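PDB 4CCS: CBIX from Paracoccus pantotrophus, which acts as the terminal enzyme of siroheme biosynthesis in denitrifying bacteria, probably as a chelatase that inserts ferrous iron into sirohydrochlorin. Local coordinates for residues 107-112 with 202-207; 100-105 with 178-183; 122-127 with 144-149; 162-167 with 193-198. All coordinates share one frame; numbering follows the deposited sequence. Where two conformers were deposited one is given.

Interaction 1 of 4, residues 107-112 with 202-207; sequences AQAAET and QGLVLP
Ala109 meets Leu204 and Leu206 with a single methyl group, and Ala109 contributes about half of the 102 Å² buried between the two segments. Its CB lies 3.6 Å from Leu206 CD2 and 3.9 Å from Leu204 CD2. The two leucine methyls also touch each other, CD2 to CD2 at 3.7 Å, so the three carbons form a nearly equilateral triangle of van der Waals contacts. The leucines are two residues apart on an extended backbone and therefore face the same way, but they bring their methyls in by different torsions. Leu204 has CG opposite its backbone N (chi1 -180°), whereas Leu206 turns CG opposite its carbonyl carbon (chi1 -58°). With alanine at the point of contact, the CA atoms of Ala109 and Leu206 are 8.0 Å apart. One turn on, Thr112 folds its hydroxyl back onto the helix, where OG1 donates to Ala109 O over 2.8 Å. OG1 lies to one side of the Ala109 C=O, at 129° and a little out of the carbonyl plane, so the hydroxyl is bonded within its own helix. Ile176 of the adjacent strand touches both Ala109 and Leu206, continuing the apolar patch inward, while Leu204 is tied by backbone hydrogen bonds to Ala175 and Cys177. The contact thus lays helix 98-113 over strand 204-205 and the residue that follows it, at the outermost strand on this side of a four-stranded parallel sheet, as expected of the layered alpha/beta domains of the chelatase clan.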
loop_
_atom_site.group_PDB
_atom_site.type_symbol
_atom_site.label_atom_id
_atom_site.label_comp_id
_atom_site.label_asym_id
_atom_site.label_seq_id
_atom_site.Cartn_x
_atom_site.Cartn_y
_atom_site.Cartn_z
ATOM N N ALA A 107 13.785 -9.924 3.575
ATOM C CA ALA A 107 15.129 -10.326 4.026
ATOM C C ALA A 107 15.153 -10.470 5.556
ATOM O O ALA A 107 15.658 -11.473 6.057
ATOM C CB ALA A 107 16.174 -9.308 3.565
ATOM N N GLN A 108 14.557 -9.510 6.285
ATOM C CA GLN A 108 14.447 -9.549 7.763
ATOM C C GLN A 108 13.668 -10.809 8.201
ATOM O O GLN A 108 14.118 -11.537 9.099
ATOM C CB GLN A 108 13.764 -8.270 8.310
ATOM C CG GLN A 108 13.634 -8.213 9.844
ATOM C CD GLN A 108 12.308 -7.718 10.415
ATOM O OE1 GLN A 108 11.519 -7.000 9.774
ATOM N NE2 GLN A 108 12.036 -8.066 11.679
ATOM N N ALA A 109 12.538 -11.085 7.523
ATOM C CA ALA A 109 11.682 -12.248 7.807
ATOM C C ALA A 109 12.422 -13.560 7.618
ATOM O O ALA A 109 12.398 -14.391 8.526
ATOM C CB ALA A 109 10.436 -12.218 6.934
ATOM N N ALA A 110 13.127 -13.727 6.473
ATOM C CA ALA A 110 13.897 -14.937 6.165
ATOM C C ALA A 110 14.973 -15.194 7.227
ATOM O O ALA A 110 15.142 -16.335 7.646
ATOM C CB ALA A 110 14.519 -14.839 4.781
ATOM N N GLU A 111 15.636 -14.121 7.703
ATOM C CA GLU A 111 16.690 -14.167 8.722
ATOM C C GLU A 111 16.138 -14.628 10.076
ATOM O O GLU A 111 16.771 -15.466 10.720
ATOM C CB GLU A 111 17.426 -12.814 8.824
ATOM C CG GLU A 111 18.635 -12.791 9.758
ATOM C CD GLU A 111 19.665 -13.895 9.582
ATOM O OE1 GLU A 111 20.092 -14.149 8.431
ATOM O OE2 GLU A 111 20.036 -14.519 10.603
ATOM N N THR A 112 14.935 -14.144 10.476
ATOM C CA THR A 112 14.308 -14.590 11.739
ATOM C C THR A 112 13.954 -16.088 11.687
ATOM O O THR A 112 14.096 -16.781 12.688
ATOM C CB THR A 112 13.104 -13.731 12.155
ATOM O OG1 THR A 112 12.005 -13.981 11.278
ATOM C CG2 THR A 112 13.427 -12.242 12.243
ATOM N N GLN A 202 1.750 -23.068 3.560
ATOM C CA GLN A 202 2.515 -23.507 4.738
ATOM C C GLN A 202 3.563 -22.501 5.195
ATOM O O GLN A 202 4.186 -22.710 6.241
ATOM C CB GLN A 202 3.257 -24.823 4.425
ATOM C CG GLN A 202 2.396 -25.958 3.893
ATOM C CD GLN A 202 3.256 -27.110 3.414
ATOM O OE1 GLN A 202 3.929 -27.774 4.209
ATOM N NE2 GLN A 202 3.269 -27.378 2.106
ATOM N N GLY A 203 3.805 -21.454 4.401
ATOM C CA GLY A 203 4.865 -20.497 4.720
ATOM C C GLY A 203 4.459 -19.401 5.697
ATOM O O GLY A 203 3.401 -19.459 6.337
ATOM N N LEU A 204 5.331 -18.399 5.806
ATOM C CA LEU A 204 5.168 -17.265 6.691
ATOM C C LEU A 204 4.366 -16.172 6.006
ATOM O O LEU A 204 4.637 -15.847 4.852
ATOM C CB LEU A 204 6.567 -16.740 7.075
ATOM C CG LEU A 204 6.629 -15.537 8.017
ATOM C CD1 LEU A 204 6.083 -15.894 9.409
ATOM C CD2 LEU A 204 8.075 -15.061 8.156
ATOM N N VAL A 205 3.385 -15.613 6.709
ATOM C CA VAL A 205 2.561 -14.537 6.157
ATOM C C VAL A 205 2.878 -13.292 6.950
ATOM O O VAL A 205 2.627 -13.252 8.154
ATOM C CB VAL A 205 1.042 -14.862 6.163
ATOM C CG1 VAL A 205 0.259 -13.776 5.418
ATOM C CG2 VAL A 205 0.775 -16.239 5.546
ATOM N N LEU A 206 3.428 -12.281 6.284
ATOM C CA LEU A 206 3.836 -11.045 6.942
ATOM C C LEU A 206 2.681 -10.057 7.122
ATOM O O LEU A 206 1.677 -10.180 6.420
ATOM C CB LEU A 206 4.982 -10.373 6.134
ATOM C CG LEU A 206 6.263 -11.203 5.902
ATOM C CD1 LEU A 206 7.303 -10.373 5.138
ATOM C CD2 LEU A 206 6.873 -11.672 7.240
ATOM N N PRO A 207 2.841 -9.038 8.015
ATOM C CA PRO A 207 1.850 -7.965 8.127
ATOM C C PRO A 207 1.852 -7.184 6.774
ATOM O O PRO A 207 2.861 -7.263 6.050
ATOM C CB PRO A 207 2.421 -7.080 9.255
ATOM C CG PRO A 207 3.210 -7.991 10.082
ATOM C CD PRO A 207 3.815 -8.977 9.132
#

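Interaction 2 of 4, residues 100-105 with 178-183; sequences ALCLAL and LPLFAT
Cys102 lies against one methyl of Leu178, CD2, with CB 3.6 Å and SG 3.7 Å from it, so that CD2 sits beside the CB-SG bond, nearly equidistant from its two atoms. The sulfur has a second apolar neighbour in residues 178-183, Leu180 CD1, at 3.8 Å. The other branch of Leu178 turns toward the next helical turn, where its CD1 is 4.4 Å from Leu105 CD1, a looser approach. Cys102 and Leu105, three residues apart, thus share one face of the helix and receive one methyl of Leu178 each. With SG opposite its carbonyl carbon (chi1 -66°), Cys102 directs the sulfur at both leucines. Leu180 is the centre of an inverse gamma turn, closed by a weak hydrogen bond from Phe181 N to Pro179 O at 3.1 Å. Farther out, Ile142 and Leu146 of helix 134-146 cover Cys102, and Ala139 and Val124 touch Leu180. Leu103 points to the other side of helix 98-113, where it touches the bound D-malate. No hydrogen bond crosses between the two segments. Across this contact the sulfur meets methyl carbons alone, and the cohesion of these buried residues probably comes from dispersion and the exclusion of water.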
loop_
_atom_site.group_PDB
_atom_site.type_symbol
_atom_site.label_atom_id
_atom_site.label_comp_id
_atom_site.label_asym_id
_atom_site.label_seq_id
_atom_site.Cartn_x
_atom_site.Cartn_y
_atom_site.Cartn_z
ATOM N N ALA A 100 12.460 -1.366 -2.369
ATOM C CA ALA A 100 13.519 -1.575 -1.360
ATOM C C ALA A 100 12.885 -1.942 -0.006
ATOM O O ALA A 100 13.381 -2.835 0.687
ATOM C CB ALA A 100 14.372 -0.333 -1.223
ATOM N N LEU A 101 11.752 -1.308 0.328
ATOM C CA LEU A 101 11.035 -1.630 1.580
ATOM C C LEU A 101 10.575 -3.102 1.613
ATOM O O LEU A 101 10.785 -3.789 2.630
ATOM C CB LEU A 101 9.858 -0.654 1.813
ATOM C CG LEU A 101 8.935 -0.971 3.008
ATOM C CD1 LEU A 101 9.721 -1.007 4.314
ATOM C CD2 LEU A 101 7.849 0.030 3.097
ATOM N N CYS A 102 9.988 -3.592 0.495
ATOM C CA CYS A 102 9.532 -4.982 0.358
ATOM C C CYS A 102 10.705 -5.928 0.520
ATOM O O CYS A 102 10.585 -6.942 1.209
ATOM C CB CYS A 102 8.827 -5.203 -0.978
ATOM S SG CYS A 102 7.271 -4.292 -1.153
ATOM N N LEU A 103 11.850 -5.589 -0.102
ATOM C CA LEU A 103 13.057 -6.419 0.002
ATOM C C LEU A 103 13.586 -6.492 1.437
ATOM O O LEU A 103 13.890 -7.586 1.905
ATOM C CB LEU A 103 14.149 -5.972 -0.999
ATOM C CG LEU A 103 15.423 -6.841 -1.057
ATOM C CD1 LEU A 103 15.113 -8.277 -1.470
ATOM C CD2 LEU A 103 16.460 -6.235 -2.022
ATOM N N ALA A 104 13.666 -5.356 2.139
ATOM C CA ALA A 104 14.151 -5.324 3.522
ATOM C C ALA A 104 13.225 -6.139 4.451
ATOM O O ALA A 104 13.713 -6.890 5.293
ATOM C CB ALA A 104 14.242 -3.891 4.002
ATOM N N LEU A 105 11.888 -6.018 4.272
ATOM C CA LEU A 105 10.945 -6.779 5.111
ATOM C C LEU A 105 11.087 -8.283 4.895
ATOM O O LEU A 105 11.130 -9.042 5.867
ATOM C CB LEU A 105 9.499 -6.341 4.834
ATOM C CG LEU A 105 9.087 -4.964 5.340
ATOM C CD1 LEU A 105 7.793 -4.539 4.679
ATOM C CD2 LEU A 105 8.924 -4.954 6.884
ATOM N N LEU A 178 4.093 -11.646 1.340
ATOM C CA LEU A 178 4.024 -10.237 1.712
ATOM C C LEU A 178 2.726 -9.631 1.133
ATOM O O LEU A 178 2.580 -9.587 -0.101
ATOM C CB LEU A 178 5.253 -9.473 1.179
ATOM C CG LEU A 178 5.252 -7.953 1.432
ATOM C CD1 LEU A 178 5.201 -7.619 2.963
ATOM C CD2 LEU A 178 6.456 -7.310 0.774
ATOM N N PRO A 179 1.799 -9.147 1.997
ATOM C CA PRO A 179 0.563 -8.511 1.504
ATOM C C PRO A 179 0.882 -7.089 1.057
ATOM O O PRO A 179 1.307 -6.249 1.859
ATOM C CB PRO A 179 -0.372 -8.519 2.725
ATOM C CG PRO A 179 0.169 -9.597 3.615
ATOM C CD PRO A 179 1.669 -9.501 3.423
ATOM N N LEU A 180 0.691 -6.828 -0.238
ATOM C CA LEU A 180 0.971 -5.532 -0.811
ATOM C C LEU A 180 -0.271 -4.653 -0.688
ATOM O O LEU A 180 -0.998 -4.448 -1.657
ATOM C CB LEU A 180 1.479 -5.716 -2.258
ATOM C CG LEU A 180 2.200 -4.532 -2.878
ATOM C CD1 LEU A 180 3.615 -4.421 -2.321
ATOM C CD2 LEU A 180 2.232 -4.680 -4.406
ATOM N N PHE A 181 -0.534 -4.185 0.562
ATOM C CA PHE A 181 -1.671 -3.336 0.929
ATOM C C PHE A 181 -1.153 -2.092 1.672
ATOM O O PHE A 181 -0.280 -2.207 2.539
ATOM C CB PHE A 181 -2.660 -4.112 1.821
ATOM C CG PHE A 181 -3.438 -5.193 1.098
ATOM C CD1 PHE A 181 -2.863 -6.437 0.843
ATOM C CD2 PHE A 181 -4.728 -4.953 0.640
ATOM C CE1 PHE A 181 -3.570 -7.425 0.141
ATOM C CE2 PHE A 181 -5.450 -5.954 -0.029
ATOM C CZ PHE A 181 -4.866 -7.179 -0.273
ATOM N N ALA A 182 -1.725 -0.926 1.352
ATOM C CA ALA A 182 -1.335 0.352 1.947
ATOM C C ALA A 182 -1.932 0.578 3.335
ATOM O O ALA A 182 -1.345 1.323 4.117
ATOM C CB ALA A 182 -1.723 1.492 1.020
ATOM N N THR A 183 -3.111 -0.023 3.636
ATOM C CA THR A 183 -3.763 0.151 4.947
ATOM C C THR A 183 -4.242 -1.161 5.505
ATOM O O THR A 183 -4.540 -2.084 4.736
ATOM C CB THR A 183 -4.965 1.130 4.882
ATOM O OG1 THR A 183 -6.072 0.525 4.196
ATOM C CG2 THR A 183 -4.614 2.491 4.272
#

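Interaction 3 of 4, residues 122-127 with 144-149; sequences LLVAAH and AGLAPY
Leu122 opens the strand segment by reaching toward Leu146 of helix 134-146. Its CD1 comes within 3.9 Å of Leu146 CB, and the two side chains cross at about a right angle, so the contact is confined to one Leu122 methyl and the root of Leu146. CG stands opposite the carbonyl carbon (chi1 -55°) and carries the branch to the helix. Leu123 points to the opposite face of the sheet and leaves the helix to its neighbours in sequence. Val124, back on the helix side, offers CG2 to Leu146 CD1, again at 3.9 Å. Leu146 therefore bridges residues i and i+2 of the strand, touching one with its CB and the other with a terminal methyl. Residues 147-149 form a 3-10 segment, with Tyr149 N donating to Leu146 O at 3.0 Å. At the other end of residues 122-127, His127 ND1 is hydrogen-bonded to Asp190 OD2. The contact lies inside the beta-alpha-beta unit of strand 121-126, helix 134-146 and strand 152-157. Leu122 pairs by backbone hydrogen bonds with Ala152 and Thr154 of that last strand. Ile106 of helix 98-113 touches both Leu122 and Leu146, placing the contact where two helices meet over the same face of the sheet.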
loop_
_atom_site.group_PDB
_atom_site.type_symbol
_atom_site.label_atom_id
_atom_site.label_comp_id
_atom_site.label_asym_id
_atom_site.label_seq_id
_atom_site.Cartn_x
_atom_site.Cartn_y
_atom_site.Cartn_z
ATOM N N LEU A 122 8.966 -16.633 -2.844
ATOM C CA LEU A 122 8.230 -15.418 -2.494
ATOM C C LEU A 122 6.886 -15.285 -3.168
ATOM O O LEU A 122 6.761 -15.570 -4.356
ATOM C CB LEU A 122 9.081 -14.163 -2.773
ATOM C CG LEU A 122 10.456 -14.138 -2.093
ATOM C CD1 LEU A 122 11.197 -12.870 -2.447
ATOM C CD2 LEU A 122 10.331 -14.312 -0.572
ATOM N N LEU A 123 5.877 -14.843 -2.403
ATOM C CA LEU A 123 4.531 -14.590 -2.917
ATOM C C LEU A 123 4.073 -13.176 -2.542
ATOM O O LEU A 123 3.948 -12.846 -1.359
ATOM C CB LEU A 123 3.528 -15.646 -2.427
ATOM C CG LEU A 123 2.084 -15.516 -2.927
ATOM C CD1 LEU A 123 1.974 -15.804 -4.444
ATOM C CD2 LEU A 123 1.180 -16.443 -2.142
ATOM N N VAL A 124 3.835 -12.352 -3.555
ATOM C CA VAL A 124 3.358 -10.985 -3.361
ATOM C C VAL A 124 1.831 -11.088 -3.512
ATOM O O VAL A 124 1.347 -11.437 -4.598
ATOM C CB VAL A 124 3.993 -10.002 -4.382
ATOM C CG1 VAL A 124 3.326 -8.627 -4.323
ATOM C CG2 VAL A 124 5.508 -9.891 -4.178
ATOM N N ALA A 125 1.088 -10.858 -2.415
ATOM C CA ALA A 125 -0.382 -10.926 -2.445
ATOM C C ALA A 125 -0.959 -9.523 -2.519
ATOM O O ALA A 125 -0.603 -8.677 -1.714
ATOM C CB ALA A 125 -0.899 -11.652 -1.205
ATOM N N ALA A 126 -1.831 -9.252 -3.498
ATOM C CA ALA A 126 -2.374 -7.912 -3.659
ATOM C C ALA A 126 -3.839 -7.946 -4.086
ATOM O O ALA A 126 -4.329 -8.984 -4.539
ATOM C CB ALA A 126 -1.533 -7.135 -4.678
ATOM N N HIS A 127 -4.541 -6.820 -3.917
ATOM C CA HIS A 127 -5.948 -6.731 -4.291
ATOM C C HIS A 127 -6.127 -6.936 -5.793
ATOM O O HIS A 127 -7.001 -7.694 -6.214
ATOM C CB HIS A 127 -6.553 -5.377 -3.859
ATOM C CG HIS A 127 -8.039 -5.295 -4.079
ATOM N ND1 HIS A 127 -8.933 -5.962 -3.248
ATOM C CD2 HIS A 127 -8.743 -4.590 -4.998
ATOM C CE1 HIS A 127 -10.144 -5.655 -3.693
ATOM N NE2 HIS A 127 -10.082 -4.821 -4.737
ATOM N N ALA A 144 9.088 -9.161 -9.690
ATOM C CA ALA A 144 10.247 -9.264 -10.594
ATOM C C ALA A 144 11.503 -8.589 -10.012
ATOM O O ALA A 144 12.609 -9.032 -10.298
ATOM C CB ALA A 144 9.912 -8.686 -11.965
ATOM N N GLY A 145 11.335 -7.569 -9.152
ATOM C CA GLY A 145 12.457 -6.881 -8.499
ATOM C C GLY A 145 12.992 -7.675 -7.311
ATOM O O GLY A 145 14.160 -7.535 -6.960
ATOM N N LEU A 146 12.131 -8.494 -6.667
ATOM C CA LEU A 146 12.521 -9.317 -5.526
ATOM C C LEU A 146 13.149 -10.650 -5.969
ATOM O O LEU A 146 14.047 -11.165 -5.297
ATOM C CB LEU A 146 11.281 -9.617 -4.644
ATOM C CG LEU A 146 10.576 -8.448 -3.960
ATOM C CD1 LEU A 146 9.192 -8.864 -3.473
ATOM C CD2 LEU A 146 11.377 -7.926 -2.794
ATOM N N ALA A 147 12.650 -11.220 -7.084
ATOM C CA ALA A 147 13.063 -12.523 -7.630
ATOM C C ALA A 147 14.599 -12.750 -7.741
ATOM O O ALA A 147 15.016 -13.870 -7.451
ATOM C CB ALA A 147 12.388 -12.784 -8.976
ATOM N N PRO A 148 15.439 -11.727 -8.107
ATOM C CA PRO A 148 16.891 -11.976 -8.193
ATOM C C PRO A 148 17.552 -12.298 -6.852
ATOM O O PRO A 148 18.637 -12.885 -6.835
ATOM C CB PRO A 148 17.442 -10.660 -8.762
ATOM C CG PRO A 148 16.346 -10.124 -9.560
ATOM C CD PRO A 148 15.124 -10.416 -8.713
ATOM N N TYR A 149 16.892 -11.946 -5.731
ATOM C CA TYR A 149 17.426 -12.184 -4.391
ATOM C C TYR A 149 16.935 -13.470 -3.740
ATOM O O TYR A 149 17.464 -13.873 -2.704
ATOM C CB TYR A 149 17.144 -10.966 -3.493
ATOM C CG TYR A 149 17.601 -9.662 -4.104
ATOM C CD1 TYR A 149 18.930 -9.253 -4.015
ATOM C CD2 TYR A 149 16.712 -8.847 -4.799
ATOM C CE1 TYR A 149 19.359 -8.063 -4.595
ATOM C CE2 TYR A 149 17.132 -7.658 -5.390
ATOM C CZ TYR A 149 18.454 -7.260 -5.268
ATOM O OH TYR A 149 18.857 -6.078 -5.832
#

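Interaction 4 of 4, residues 162-167 with 193-198; sequences PFIADA and PAALSQ
Ile164 and Ala165, in the first turn of the short helix 164-167, pack against Ala195 and Leu196 of helix 192-199, a helix-to-helix contact on one face of the parallel sheet. Its closeness rests on small residues: the CA atoms of Ala165 and Ala195 are 5.1 Å apart, and Ala165 CA lies 3.8 Å from Ala195 O, so that backbone meets backbone. Ile164 supplies the side-chain part with two different branches. Its CG2 presses on Ala195 CB at 3.5 Å, and its CG1 approaches Leu196 CD2 at 4.1 Å. Because CG1 is opposite the backbone N (chi1 -173°), CG2 falls between N and the carbonyl carbon, and the two branches diverge to reach successive residues of the partner helix. Leu196 starts out away from the short helix and bends its CD2 methyl back to Ile164. Phe163 sits at the N-cap position, and its carbonyl O accepts both Asp166 N and Ala167 N, each at 2.9 Å, which closes this turn. No hydrogen bond links the two segments directly, but Arg169 links the two from just beyond the short helix: its NH2 bonds Gln198 O, and its NH1 forms a long, weak ion pair with Asp166 OD1. Inward, Ile164 rests on Leu123 and Ala125 of strand 121-126, and Leu196 is covered by Ala168 and Phe201. Both helices thus cover the sheet face opposite helices 98-113 and 134-146.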
loop_
_atom_site.group_PDB
_atom_site.type_symbol
_atom_site.label_atom_id
_atom_site.label_comp_id
_atom_site.label_asym_id
_atom_site.label_seq_id
_atom_site.Cartn_x
_atom_site.Cartn_y
_atom_site.Cartn_z
ATOM N N PRO A 162 -3.767 -14.325 -11.675
ATOM C CA PRO A 162 -3.850 -15.557 -10.890
ATOM C C PRO A 162 -4.438 -15.260 -9.503
ATOM O O PRO A 162 -3.949 -14.361 -8.813
ATOM C CB PRO A 162 -2.395 -16.058 -10.859
ATOM C CG PRO A 162 -1.558 -14.814 -11.000
ATOM C CD PRO A 162 -2.363 -13.893 -11.883
ATOM N N PHE A 163 -5.515 -16.000 -9.130
ATOM C CA PHE A 163 -6.207 -15.875 -7.847
ATOM C C PHE A 163 -5.271 -16.353 -6.736
ATOM O O PHE A 163 -4.587 -17.349 -6.918
ATOM C CB PHE A 163 -7.488 -16.728 -7.886
ATOM C CG PHE A 163 -8.447 -16.561 -6.735
ATOM C CD1 PHE A 163 -8.525 -15.365 -6.048
ATOM C CD2 PHE A 163 -9.332 -17.571 -6.396
ATOM C CE1 PHE A 163 -9.415 -15.208 -4.994
ATOM C CE2 PHE A 163 -10.239 -17.402 -5.360
ATOM C CZ PHE A 163 -10.271 -16.223 -4.665
ATOM N N ILE A 164 -5.245 -15.652 -5.601
ATOM C CA ILE A 164 -4.387 -16.000 -4.474
ATOM C C ILE A 164 -4.587 -17.465 -3.999
ATOM O O ILE A 164 -3.591 -18.125 -3.707
ATOM C CB ILE A 164 -4.501 -14.929 -3.340
ATOM C CG1 ILE A 164 -3.478 -15.175 -2.221
ATOM C CG2 ILE A 164 -5.916 -14.762 -2.804
ATOM C CD1 ILE A 164 -2.054 -14.830 -2.643
ATOM N N ALA A 165 -5.833 -18.000 -4.005
ATOM C CA ALA A 165 -6.097 -19.404 -3.632
ATOM C C ALA A 165 -5.371 -20.402 -4.557
ATOM O O ALA A 165 -5.073 -21.515 -4.135
ATOM C CB ALA A 165 -7.593 -19.683 -3.638
ATOM N N ASP A 166 -5.096 -20.002 -5.813
ATOM C CA ASP A 166 -4.370 -20.813 -6.792
ATOM C C ASP A 166 -2.854 -20.572 -6.716
ATOM O O ASP A 166 -2.081 -21.529 -6.727
ATOM C CB ASP A 166 -4.874 -20.511 -8.214
ATOM C CG ASP A 166 -6.304 -20.964 -8.455
ATOM O OD1 ASP A 166 -6.690 -22.022 -7.915
ATOM O OD2 ASP A 166 -7.036 -20.253 -9.169
ATOM N N ALA A 167 -2.445 -19.290 -6.666
ATOM C CA ALA A 167 -1.045 -18.845 -6.644
ATOM C C ALA A 167 -0.265 -19.322 -5.420
ATOM O O ALA A 167 0.937 -19.595 -5.534
ATOM C CB ALA A 167 -0.981 -17.326 -6.751
ATOM N N PRO A 193 -6.140 -14.503 5.169
ATOM C CA PRO A 193 -6.012 -15.775 5.898
ATOM C C PRO A 193 -6.904 -16.888 5.359
ATOM O O PRO A 193 -6.420 -18.004 5.233
ATOM C CB PRO A 193 -6.335 -15.391 7.336
ATOM C CG PRO A 193 -5.828 -14.006 7.439
ATOM C CD PRO A 193 -6.210 -13.377 6.133
ATOM N N ALA A 194 -8.152 -16.574 4.949
ATOM C CA ALA A 194 -9.085 -17.557 4.392
ATOM C C ALA A 194 -8.609 -18.085 3.029
ATOM O O ALA A 194 -8.720 -19.284 2.766
ATOM C CB ALA A 194 -10.483 -16.952 4.268
ATOM N N ALA A 195 -8.081 -17.186 2.169
ATOM C CA ALA A 195 -7.581 -17.526 0.829
ATOM C C ALA A 195 -6.324 -18.384 0.938
ATOM O O ALA A 195 -6.185 -19.364 0.216
ATOM C CB ALA A 195 -7.279 -16.248 0.059
ATOM N N LEU A 196 -5.422 -18.033 1.864
ATOM C CA LEU A 196 -4.189 -18.792 2.061
ATOM C C LEU A 196 -4.471 -20.129 2.724
ATOM O O LEU A 196 -3.759 -21.090 2.450
ATOM C CB LEU A 196 -3.143 -17.975 2.853
ATOM C CG LEU A 196 -2.599 -16.735 2.127
ATOM C CD1 LEU A 196 -1.851 -15.840 3.073
ATOM C CD2 LEU A 196 -1.706 -17.116 0.958
ATOM N N SER A 197 -5.538 -20.208 3.551
ATOM C CA SER A 197 -5.943 -21.472 4.187
ATOM C C SER A 197 -6.471 -22.426 3.105
ATOM O O SER A 197 -6.067 -23.593 3.084
ATOM C CB SER A 197 -7.013 -21.229 5.252
ATOM O OG SER A 197 -7.528 -22.467 5.719
ATOM N N GLN A 198 -7.354 -21.928 2.200
ATOM C CA GLN A 198 -7.891 -22.718 1.080
ATOM C C GLN A 198 -6.755 -23.236 0.199
ATOM O O GLN A 198 -6.820 -24.370 -0.271
ATOM C CB GLN A 198 -8.867 -21.888 0.225
ATOM C CG GLN A 198 -10.325 -22.015 0.663
ATOM C CD GLN A 198 -11.117 -20.741 0.438
ATOM O OE1 GLN A 198 -11.102 -20.146 -0.649
ATOM N NE2 GLN A 198 -11.857 -20.302 1.454
#

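Interactions 1 to 3 pack helices on one face of the parallel sheet, and interaction 4 joins two helices on the other; none has a hydrogen bond across it. Interactions 1 and 2 use successive turns of helix 98-113 on neighbouring strands, the first partly buried at the sheet edge, the second deep, about 8 Å from the chain centre. Interaction 3 is also buried, though its centre is about 14 Å from the chain centre, and its strand pairs with that of interaction 2 by probable backbone hydrogen bonds. Interaction 4 differs in kind, a close approach through alanines. Strand 121-126 serves both 3 and 4, with Leu122 and Val124 facing Leu146 and Leu123 and Ala125 touching Ile164.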